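Local coordinates for protein angiotensin-converting enzyme (Anopheles gambiae, PDB 6S1Y) that probably cleaves short fragments from the C-terminal ends of peptides, as a zinc-dependent metalloprotease of the angiotensin-converting enzyme family, at residues D294-S299 with L393-P398; I503-H508 with E574-L579; L546-S551 with P555-V560; E219-Y224 with K428-P433. All blocks are in the same frame, centred on the assembly; numbering follows the deposited sequence.

Interaction 1. Residues D294-S299 with L393-P398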
# COMPACT_ATOMS: atom_id res chain seq x y z
N ASP A 294 12.08 14.89 -3.94
CA ASP A 294 12.70 15.74 -2.93
C ASP A 294 12.31 17.20 -3.15
O ASP A 294 11.90 17.90 -2.21
CB ASP A 294 14.23 15.58 -2.98
CG ASP A 294 14.94 16.11 -1.73
OD1 ASP A 294 14.27 16.39 -0.71
OD2 ASP A 294 16.19 16.25 -1.77
N ASP A 295 12.39 17.66 -4.40
CA ASP A 295 12.05 19.05 -4.72
C ASP A 295 10.60 19.38 -4.38
O ASP A 295 10.30 20.48 -3.91
CB ASP A 295 12.29 19.33 -6.20
CG ASP A 295 11.86 20.73 -6.61
OD1 ASP A 295 12.55 21.71 -6.21
OD2 ASP A 295 10.83 20.86 -7.31
N PHE A 296 9.68 18.45 -4.63
CA PHE A 296 8.28 18.72 -4.32
C PHE A 296 8.12 18.95 -2.82
O PHE A 296 7.50 19.93 -2.40
CB PHE A 296 7.40 17.58 -4.82
CG PHE A 296 5.96 17.96 -5.01
CD1 PHE A 296 5.19 18.37 -3.94
CD2 PHE A 296 5.37 17.90 -6.26
CE1 PHE A 296 3.87 18.72 -4.11
CE2 PHE A 296 4.04 18.24 -6.43
CZ PHE A 296 3.30 18.65 -5.36
N PHE A 297 8.71 18.08 -2.00
CA PHE A 297 8.61 18.25 -0.55
C PHE A 297 9.28 19.55 -0.09
O PHE A 297 8.75 20.24 0.79
CB PHE A 297 9.24 17.05 0.16
CG PHE A 297 8.32 15.87 0.29
CD1 PHE A 297 7.26 15.89 1.19
CD2 PHE A 297 8.53 14.73 -0.48
CE1 PHE A 297 6.40 14.79 1.31
CE2 PHE A 297 7.67 13.62 -0.35
CZ PHE A 297 6.61 13.66 0.54
N THR A 298 10.43 19.90 -0.66
CA THR A 298 11.08 21.16 -0.27
C THR A 298 10.24 22.36 -0.70
O THR A 298 10.11 23.33 0.06
CB THR A 298 12.50 21.25 -0.84
OG1 THR A 298 12.46 21.19 -2.27
CG2 THR A 298 13.37 20.11 -0.33
N SER A 299 9.62 22.30 -1.88
CA SER A 299 8.69 23.34 -2.29
C SER A 299 7.57 23.56 -1.28
O SER A 299 6.92 24.61 -1.32
CB SER A 299 8.07 22.99 -3.65
OG SER A 299 6.90 22.20 -3.47
N LEU A 393 -1.30 12.76 -6.10
CA LEU A 393 -2.52 13.36 -6.66
C LEU A 393 -2.23 14.69 -7.36
O LEU A 393 -2.78 14.96 -8.43
CB LEU A 393 -3.58 13.55 -5.56
CG LEU A 393 -4.31 12.27 -5.14
CD1 LEU A 393 -5.23 12.50 -3.95
CD2 LEU A 393 -5.13 11.71 -6.28
N SER A 394 -1.36 15.53 -6.78
CA SER A 394 -1.00 16.78 -7.44
C SER A 394 -0.13 16.51 -8.66
O SER A 394 -0.35 17.10 -9.73
CB SER A 394 -0.27 17.73 -6.48
OG SER A 394 -1.15 18.33 -5.54
N VAL A 395 0.86 15.62 -8.52
CA VAL A 395 1.79 15.34 -9.60
C VAL A 395 1.07 14.80 -10.82
O VAL A 395 1.54 14.96 -11.95
CB VAL A 395 2.87 14.34 -9.14
CG1 VAL A 395 3.64 13.87 -10.34
CG2 VAL A 395 3.80 14.95 -8.14
N SER A 396 -0.08 14.14 -10.61
CA SER A 396 -0.74 13.49 -11.72
C SER A 396 -1.51 14.47 -12.60
O SER A 396 -1.81 14.14 -13.75
CB SER A 396 -1.68 12.41 -11.20
OG SER A 396 -2.81 12.97 -10.54
N THR A 397 -1.79 15.67 -12.11
CA THR A 397 -2.58 16.62 -12.87
C THR A 397 -1.86 17.05 -14.15
O THR A 397 -0.62 17.14 -14.17
CB THR A 397 -2.89 17.87 -12.06
OG1 THR A 397 -1.66 18.51 -11.72
CG2 THR A 397 -3.66 17.51 -10.80
N PRO A 398 -2.60 17.30 -15.22
CA PRO A 398 -1.99 17.94 -16.39
C PRO A 398 -1.26 19.23 -16.05
O PRO A 398 -0.17 19.48 -16.57
CB PRO A 398 -3.18 18.18 -17.32
CG PRO A 398 -4.16 17.15 -16.94
CD PRO A 398 -4.03 16.99 -15.44

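Interaction 2. Residues I503-H508 with E574-L579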
# COMPACT_ATOMS: atom_id res chain seq x y z
N ILE A 503 -8.74 8.44 2.99
CA ILE A 503 -8.40 9.70 3.66
C ILE A 503 -7.48 10.55 2.82
O ILE A 503 -7.47 11.78 2.97
CB ILE A 503 -7.76 9.48 5.05
CG1 ILE A 503 -6.36 8.88 4.93
CG2 ILE A 503 -8.65 8.62 5.90
CD1 ILE A 503 -5.75 8.56 6.27
N GLN A 504 -6.69 9.95 1.93
CA GLN A 504 -5.81 10.79 1.13
C GLN A 504 -6.60 11.82 0.34
O GLN A 504 -6.06 12.90 0.01
CB GLN A 504 -4.93 9.96 0.20
CG GLN A 504 -5.62 9.34 -1.01
CD GLN A 504 -4.66 8.45 -1.82
OE1 GLN A 504 -4.40 8.71 -2.98
NE2 GLN A 504 -4.14 7.41 -1.19
N PHE A 505 -7.87 11.55 0.01
CA PHE A 505 -8.64 12.56 -0.71
C PHE A 505 -9.15 13.63 0.25
O PHE A 505 -9.35 14.79 -0.16
CB PHE A 505 -9.78 11.90 -1.50
CG PHE A 505 -9.29 11.04 -2.64
CD1 PHE A 505 -8.99 9.70 -2.45
CD2 PHE A 505 -9.10 11.59 -3.90
CE1 PHE A 505 -8.51 8.92 -3.51
CE2 PHE A 505 -8.61 10.82 -4.95
CZ PHE A 505 -8.31 9.49 -4.75
N GLN A 506 -9.37 13.28 1.52
CA GLN A 506 -9.65 14.29 2.54
C GLN A 506 -8.44 15.20 2.74
O GLN A 506 -8.58 16.42 2.80
CB GLN A 506 -10.05 13.61 3.84
CG GLN A 506 -11.31 12.76 3.71
CD GLN A 506 -11.72 12.10 4.99
OE1 GLN A 506 -11.54 10.89 5.17
NE2 GLN A 506 -12.29 12.88 5.89
N PHE A 507 -7.24 14.62 2.82
CA PHE A 507 -6.01 15.40 2.96
C PHE A 507 -5.79 16.28 1.72
O PHE A 507 -5.48 17.47 1.83
CB PHE A 507 -4.81 14.47 3.16
CG PHE A 507 -4.84 13.67 4.45
CD1 PHE A 507 -5.65 14.02 5.50
CD2 PHE A 507 -3.99 12.59 4.61
CE1 PHE A 507 -5.63 13.31 6.68
CE2 PHE A 507 -3.97 11.86 5.79
CZ PHE A 507 -4.79 12.21 6.82
N HIS A 508 -5.94 15.69 0.53
CA HIS A 508 -5.77 16.44 -0.71
C HIS A 508 -6.73 17.63 -0.78
O HIS A 508 -6.34 18.72 -1.21
CB HIS A 508 -5.98 15.51 -1.90
CG HIS A 508 -5.89 16.16 -3.25
ND1 HIS A 508 -4.72 16.68 -3.75
CD2 HIS A 508 -6.82 16.33 -4.22
CE1 HIS A 508 -4.93 17.14 -4.97
NE2 HIS A 508 -6.19 16.95 -5.28
N GLU A 574 -16.57 12.91 -4.41
CA GLU A 574 -16.56 14.17 -5.16
C GLU A 574 -15.50 14.13 -6.25
O GLU A 574 -15.74 14.62 -7.37
CB GLU A 574 -16.29 15.36 -4.21
CG GLU A 574 -16.27 16.73 -4.91
CD GLU A 574 -15.89 17.90 -3.97
OE1 GLU A 574 -15.83 17.73 -2.73
OE2 GLU A 574 -15.62 19.01 -4.51
N TYR A 575 -14.32 13.59 -5.94
CA TYR A 575 -13.23 13.55 -6.90
C TYR A 575 -13.65 12.82 -8.17
O TYR A 575 -13.37 13.27 -9.29
CB TYR A 575 -12.01 12.87 -6.26
CG TYR A 575 -10.76 12.85 -7.10
CD1 TYR A 575 -10.54 11.84 -8.02
CD2 TYR A 575 -9.78 13.82 -6.93
CE1 TYR A 575 -9.39 11.80 -8.79
CE2 TYR A 575 -8.61 13.80 -7.70
CZ TYR A 575 -8.43 12.77 -8.63
OH TYR A 575 -7.30 12.71 -9.40
N PHE A 576 -14.33 11.69 -8.00
CA PHE A 576 -14.76 10.84 -9.11
C PHE A 576 -16.21 11.08 -9.52
O PHE A 576 -16.77 10.25 -10.24
CB PHE A 576 -14.58 9.36 -8.75
CG PHE A 576 -13.16 8.93 -8.70
CD1 PHE A 576 -12.41 8.89 -9.85
CD2 PHE A 576 -12.57 8.60 -7.50
CE1 PHE A 576 -11.09 8.52 -9.79
CE2 PHE A 576 -11.24 8.24 -7.44
CZ PHE A 576 -10.51 8.20 -8.57
N ASP A 577 -16.84 12.17 -9.11
CA ASP A 577 -18.23 12.30 -9.54
C ASP A 577 -18.32 12.59 -11.04
O ASP A 577 -19.21 12.05 -11.70
CB ASP A 577 -18.99 13.38 -8.76
CG ASP A 577 -20.48 13.40 -9.12
OD1 ASP A 577 -21.23 12.47 -8.74
OD2 ASP A 577 -20.88 14.33 -9.86
N PRO A 578 -17.47 13.45 -11.62
CA PRO A 578 -17.58 13.67 -13.07
C PRO A 578 -17.38 12.40 -13.88
O PRO A 578 -18.07 12.17 -14.88
CB PRO A 578 -16.49 14.72 -13.35
CG PRO A 578 -16.28 15.42 -12.02
CD PRO A 578 -16.47 14.34 -10.98
N LEU A 579 -16.47 11.53 -13.45
CA LEU A 579 -16.30 10.25 -14.13
C LEU A 579 -17.55 9.39 -13.97
O LEU A 579 -18.04 8.80 -14.94
CB LEU A 579 -15.07 9.52 -13.60
CG LEU A 579 -14.85 8.11 -14.18
CD1 LEU A 579 -14.55 8.23 -15.68
CD2 LEU A 579 -13.72 7.36 -13.46

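Interaction 3. Residues L546-S551 with P555-V560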
# COMPACT_ATOMS: atom_id res chain seq x y z
N LEU A 546 1.99 15.69 10.65
CA LEU A 546 2.97 14.62 10.65
C LEU A 546 3.91 14.69 11.85
O LEU A 546 4.37 13.65 12.32
CB LEU A 546 3.78 14.66 9.36
CG LEU A 546 2.95 14.64 8.07
CD1 LEU A 546 3.88 14.54 6.87
CD2 LEU A 546 1.94 13.52 8.09
N ALA A 547 4.23 15.90 12.33
CA ALA A 547 5.13 16.02 13.47
C ALA A 547 4.55 15.35 14.71
O ALA A 547 5.31 14.95 15.59
CB ALA A 547 5.43 17.50 13.77
N LEU A 548 3.22 15.19 14.77
CA LEU A 548 2.61 14.53 15.91
C LEU A 548 3.01 13.06 16.02
O LEU A 548 2.93 12.49 17.11
CB LEU A 548 1.09 14.61 15.82
CG LEU A 548 0.48 16.01 15.93
CD1 LEU A 548 -1.01 15.90 15.66
CD2 LEU A 548 0.76 16.62 17.30
N GLY A 549 3.42 12.43 14.92
CA GLY A 549 3.61 10.99 14.95
C GLY A 549 2.37 10.33 15.50
O GLY A 549 1.23 10.58 15.08
N SER A 550 2.59 9.48 16.49
CA SER A 550 1.54 8.71 17.13
C SER A 550 1.15 9.28 18.49
O SER A 550 0.44 8.62 19.25
CB SER A 550 2.03 7.26 17.29
OG SER A 550 0.98 6.43 17.73
N SER A 551 1.58 10.50 18.80
CA SER A 551 1.44 11.02 20.15
C SER A 551 0.01 11.38 20.50
O SER A 551 -0.34 11.40 21.68
CB SER A 551 2.32 12.26 20.34
OG SER A 551 1.90 13.31 19.49
N PRO A 555 -7.86 10.93 15.30
CA PRO A 555 -8.82 11.99 14.95
C PRO A 555 -8.26 13.38 15.18
O PRO A 555 -8.48 14.28 14.37
CB PRO A 555 -10.04 11.68 15.84
CG PRO A 555 -9.92 10.23 16.13
CD PRO A 555 -8.44 9.96 16.25
N ASP A 556 -7.49 13.56 16.26
CA ASP A 556 -6.89 14.87 16.51
C ASP A 556 -5.83 15.20 15.47
O ASP A 556 -5.74 16.34 15.01
CB ASP A 556 -6.29 14.92 17.92
CG ASP A 556 -7.33 14.66 19.01
OD1 ASP A 556 -8.41 15.29 18.99
OD2 ASP A 556 -7.07 13.79 19.87
N ALA A 557 -5.04 14.21 15.07
CA ALA A 557 -4.08 14.46 14.00
C ALA A 557 -4.78 14.87 12.71
O ALA A 557 -4.33 15.80 12.02
CB ALA A 557 -3.21 13.22 13.77
N MET A 558 -5.88 14.20 12.37
CA MET A 558 -6.59 14.57 11.15
C MET A 558 -7.16 15.98 11.24
O MET A 558 -6.98 16.79 10.33
CB MET A 558 -7.72 13.57 10.87
CG MET A 558 -8.58 13.98 9.68
SD MET A 558 -9.77 12.69 9.31
CE MET A 558 -8.78 11.72 8.19
N GLU A 559 -7.86 16.28 12.34
CA GLU A 559 -8.42 17.61 12.50
C GLU A 559 -7.39 18.70 12.26
O GLU A 559 -7.72 19.77 11.74
CB GLU A 559 -9.03 17.76 13.89
CG GLU A 559 -9.61 19.14 14.10
CD GLU A 559 -10.60 19.20 15.24
OE1 GLU A 559 -10.42 18.46 16.24
OE2 GLU A 559 -11.55 19.99 15.13
N VAL A 560 -6.12 18.45 12.60
CA VAL A 560 -5.09 19.46 12.43
C VAL A 560 -5.02 19.94 11.00
O VAL A 560 -4.76 21.13 10.72
CB VAL A 560 -3.73 18.90 12.90
CG1 VAL A 560 -2.57 19.72 12.30
CG2 VAL A 560 -3.66 18.87 14.40

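Interaction 4. Residues E219-Y224 with K428-P433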
# COMPACT_ATOMS: atom_id res chain seq x y z
N GLU A 219 -18.77 -0.24 -10.00
CA GLU A 219 -19.41 -1.17 -10.93
C GLU A 219 -19.60 -0.53 -12.31
O GLU A 219 -19.47 -1.22 -13.33
CB GLU A 219 -20.72 -1.71 -10.34
CG GLU A 219 -20.43 -2.63 -9.13
CD GLU A 219 -21.65 -3.32 -8.51
OE1 GLU A 219 -21.41 -4.37 -7.87
OE2 GLU A 219 -22.80 -2.82 -8.62
N GLN A 220 -19.87 0.77 -12.38
CA GLN A 220 -19.91 1.42 -13.67
C GLN A 220 -18.55 1.38 -14.36
O GLN A 220 -18.47 1.14 -15.57
CB GLN A 220 -20.39 2.87 -13.51
CG GLN A 220 -21.84 2.98 -13.03
CD GLN A 220 -22.82 2.39 -14.02
OE1 GLN A 220 -22.72 2.62 -15.23
NE2 GLN A 220 -23.78 1.61 -13.52
N LEU A 221 -17.46 1.58 -13.62
CA LEU A 221 -16.13 1.61 -14.24
C LEU A 221 -15.74 0.22 -14.70
O LEU A 221 -15.28 0.03 -15.84
CB LEU A 221 -15.10 2.14 -13.26
CG LEU A 221 -13.68 2.28 -13.80
CD1 LEU A 221 -13.65 3.24 -15.02
CD2 LEU A 221 -12.73 2.81 -12.70
N HIS A 222 -15.87 -0.76 -13.80
CA HIS A 222 -15.72 -2.17 -14.16
C HIS A 222 -16.47 -2.51 -15.43
O HIS A 222 -15.96 -3.23 -16.29
CB HIS A 222 -16.23 -3.02 -13.00
CG HIS A 222 -16.27 -4.48 -13.30
ND1 HIS A 222 -17.20 -5.04 -14.14
CD2 HIS A 222 -15.50 -5.50 -12.86
CE1 HIS A 222 -16.99 -6.34 -14.23
NE2 HIS A 222 -15.96 -6.65 -13.45
N ALA A 223 -17.69 -2.01 -15.57
CA ALA A 223 -18.50 -2.36 -16.74
C ALA A 223 -17.92 -1.76 -18.02
O ALA A 223 -17.95 -2.39 -19.08
CB ALA A 223 -19.93 -1.90 -16.54
N TYR A 224 -17.39 -0.54 -17.94
CA TYR A 224 -16.79 0.06 -19.13
C TYR A 224 -15.51 -0.66 -19.53
O TYR A 224 -15.32 -1.00 -20.70
CB TYR A 224 -16.52 1.54 -18.89
CG TYR A 224 -16.07 2.27 -20.14
CD1 TYR A 224 -17.00 2.72 -21.06
CD2 TYR A 224 -14.72 2.44 -20.43
CE1 TYR A 224 -16.61 3.35 -22.22
CE2 TYR A 224 -14.31 3.10 -21.60
CZ TYR A 224 -15.26 3.55 -22.49
OH TYR A 224 -14.89 4.18 -23.64
N LYS A 428 -6.71 4.39 -9.35
CA LYS A 428 -6.96 4.52 -7.92
C LYS A 428 -8.30 3.98 -7.46
O LYS A 428 -8.37 3.34 -6.41
CB LYS A 428 -6.84 6.00 -7.48
CG LYS A 428 -5.51 6.65 -7.93
CD LYS A 428 -5.09 7.83 -7.09
CE LYS A 428 -4.66 7.40 -5.67
NZ LYS A 428 -3.26 6.87 -5.52
N LEU A 429 -9.39 4.22 -8.19
CA LEU A 429 -10.67 3.82 -7.63
C LEU A 429 -10.78 2.31 -7.52
O LEU A 429 -11.29 1.79 -6.53
CB LEU A 429 -11.82 4.39 -8.46
CG LEU A 429 -13.17 4.01 -7.86
CD1 LEU A 429 -13.40 4.76 -6.56
CD2 LEU A 429 -14.27 4.32 -8.83
N VAL A 430 -10.29 1.57 -8.53
CA VAL A 430 -10.45 0.12 -8.53
C VAL A 430 -9.68 -0.56 -7.39
O VAL A 430 -9.92 -1.74 -7.09
CB VAL A 430 -10.01 -0.49 -9.87
CG1 VAL A 430 -10.75 0.16 -11.03
CG2 VAL A 430 -8.53 -0.36 -10.05
N PHE A 431 -8.74 0.15 -6.78
CA PHE A 431 -7.88 -0.46 -5.75
C PHE A 431 -8.64 -0.66 -4.43
O PHE A 431 -8.34 -1.60 -3.68
CB PHE A 431 -6.63 0.42 -5.59
CG PHE A 431 -5.74 0.01 -4.46
CD1 PHE A 431 -4.81 -1.00 -4.62
CD2 PHE A 431 -5.79 0.68 -3.26
CE1 PHE A 431 -4.00 -1.37 -3.59
CE2 PHE A 431 -4.98 0.30 -2.21
CZ PHE A 431 -4.09 -0.73 -2.38
N LEU A 432 -9.62 0.16 -4.15
CA LEU A 432 -10.31 0.05 -2.85
C LEU A 432 -10.99 -1.29 -2.65
O LEU A 432 -10.73 -1.93 -1.61
CB LEU A 432 -11.29 1.22 -2.71
CG LEU A 432 -10.52 2.52 -2.46
CD1 LEU A 432 -11.07 3.65 -3.23
CD2 LEU A 432 -10.53 2.86 -0.98
N PRO A 433 -11.82 -1.79 -3.56
CA PRO A 433 -12.34 -3.15 -3.38
C PRO A 433 -11.24 -4.18 -3.25
O PRO A 433 -11.38 -5.13 -2.46
CB PRO A 433 -13.19 -3.37 -4.64
CG PRO A 433 -13.50 -1.95 -5.15
CD PRO A 433 -12.30 -1.15 -4.80

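Interaction 1. Residues D294-S299 with L393-P398
F296 reaches across from helix 286-299 to the last turn of helix 381-395, where the outer end of its ring meets two side chains. The apolar contact is the whole of the direct meeting. CE2 of F296 lies 3.7 Å from CG2 of V395, and CZ of F296 lies 3.9 Å from CB of S394. Both partners approach the ring obliquely, and the F296 and V395 side chains run antiparallel past each other. With CG anti to the backbone N (chi1 -159°), the F296 ring is carried off its helix toward helix 381-395, where the rings of Y533 and H400 also meet it.

Polar side-chain atoms bond both within their own segment and to the loops around it. OG of S299 turns back onto its own helix and donates to O of F296 at 2.6 Å, while also accepting from N of Q534. T397, at the N-cap of the helix that begins at P398, donates from OG1 to O of S394 at 2.8 Å and caps N of H400. OG of S394 is bonded to N of I532, while its CB is the atom that meets F296.

V395 also packs on F353 and H356 of helix 349-368. The arrangement thus belongs to the helical core of a gluzincin peptidase: helix 349-368 carries the HExxH zinc ligands H357 and H361, and helix 381-395 supplies the third, E385.

Interaction 2. Residues I503-H508 with E574-L579
F505 of helix 495-514 and Y575 at the end of helix 570-575 form a T-shaped (edge-to-face) aromatic pair, a buried contact in the largely helical fold of the angiotensin-converting enzyme family. The ring centroids are 5.0 Å apart and the planes meet at 63°, a tilt short of the perpendicular. CE2 of F505 stands over the centre of the Y575 ring, 3.6 Å above its plane. The two rings leave their backbones differently: CG of Y575 is anti to the backbone N (chi1 -175°), whereas CG of F505 lies beside its own N.

Apolar packing enlarges the contact. F576, the N-cap residue between helices 570-575 and 577-590, approaches F505 more loosely and runs nearly perpendicular to it. Next to it in sequence, Y575 sets CD1 over the centre of the F576 ring, so the three rings form one aromatic cluster. L393 of helix 381-395 adds an aliphatic side chain against F505.

Both segments are also bonded to the loop that holds L527 and N528: O of Y575 accepts from ND2 of N528, and NE2 of H508 is bonded to O of L527. Where the third ring joins, CZ of F505 lies 4.2 Å from CE2 of F576.

Interaction 3. Residues L546-S551 with P555-V560
L548 meets A557 of helix 554-562 with one methyl, CD1. Its CG sits beside the backbone N, and chi2 of 174° stretches CD1 away from the main chain, which makes this branch the one that touches. CD1 of L548 rests 3.8 Å from CA of A557 and 3.9 Å from CB of the same residue, so it lies against the helix surface itself, touching backbone and side chain of A557. V560, one turn further along, turns CG2 toward the same methyl, at 4.2 Å from CD1 of L548. CD1 therefore sits in the angle between A557 and V560 on one helical face.

The contact packs the connection that follows helix 536-547 against helix 554-562, the next helix in the chain. In that connection the chain makes a type II' beta turn from L548 to S551, with G549 at positive phi (51°). O of L548 accepts twice there: from N of S551 at 2.9 Å, and from OG of S551 at 2.7 Å, in the carbonyl plane on a lone pair. These two bonds tie the turn to the residue whose side chain makes the contact.

Around this site A557 also packs on M545 and F383. On the same helix, D556 and E559 both form salt bridges with R565, while S550 is held by K89 through its OG and by R85 through its O.

Interaction 4. Residues E219-Y224 with K428-P433
L221 puts its CD2 methyl against CG1 of V430, 3.7 Å away, and more loosely against CD2 of L429, at 4.4 Å. The overlap is purely apolar: one leucine branch from helix 203-233 settles on two neighbouring side chains of the other segment. L221 and V430 cross at about a right angle, so the contact is made by a methyl against a methyl and the side chains do not run alongside each other.

Torsions select the branches that touch. CG of L221 is anti to the backbone N (chi1 -177°), which carries the isobutyl group off the helix toward residues 429 and 430. In V430, chi1 of -55° leaves CG2 in the crowded position between N and carbonyl carbon, while CG1 lies beside N and faces L221.

Backbone geometry gives the valine its place. V430 interrupts the path between helices 414-429 and 431-447, and the bonding around it is of the short, i to i+3 kind: N of F431 bonds to O of K428 at 3.2 Å, and N of L432 makes a weak bond to O of L429. The residue that follows, F431, touches the bound glutamyl-glutamate ligand, although the V430 side chain itself is about 11 Å from that ligand.

Among its neighbours, L221 also packs on Y422 and V426 of helix 414-429, and V430 on W257. Helix 203-233 is further tied by O of Q220 to N587 of helix 577-590, and by NE2 of H222 to O of G468, immediately before strand 469-470, which pairs with strand 244-245.

Overall arrangement
From the N terminus, residues 219-224 open the longest loop, closed by 428-433 in interaction 4. Interaction 1 is nested within it, tying helix 286-299 to the end of helix 381-395. Later in the chain, 503-508 opens the loop of interaction 2, inside which interaction 3 closes its short turn before 574-579 completes the outer one. No loops cross. Side chains bridge them: L393 packs on H508 and Y575 of interaction 2 and on K428 of interaction 4, Q504 of interaction 2 meets K428 too, and M558 of interaction 3 reaches I503 and F507. Helix 495-514 sits centrally, touching all three other contacts, whereas interaction 3 touches neither interaction 1 nor interaction 4.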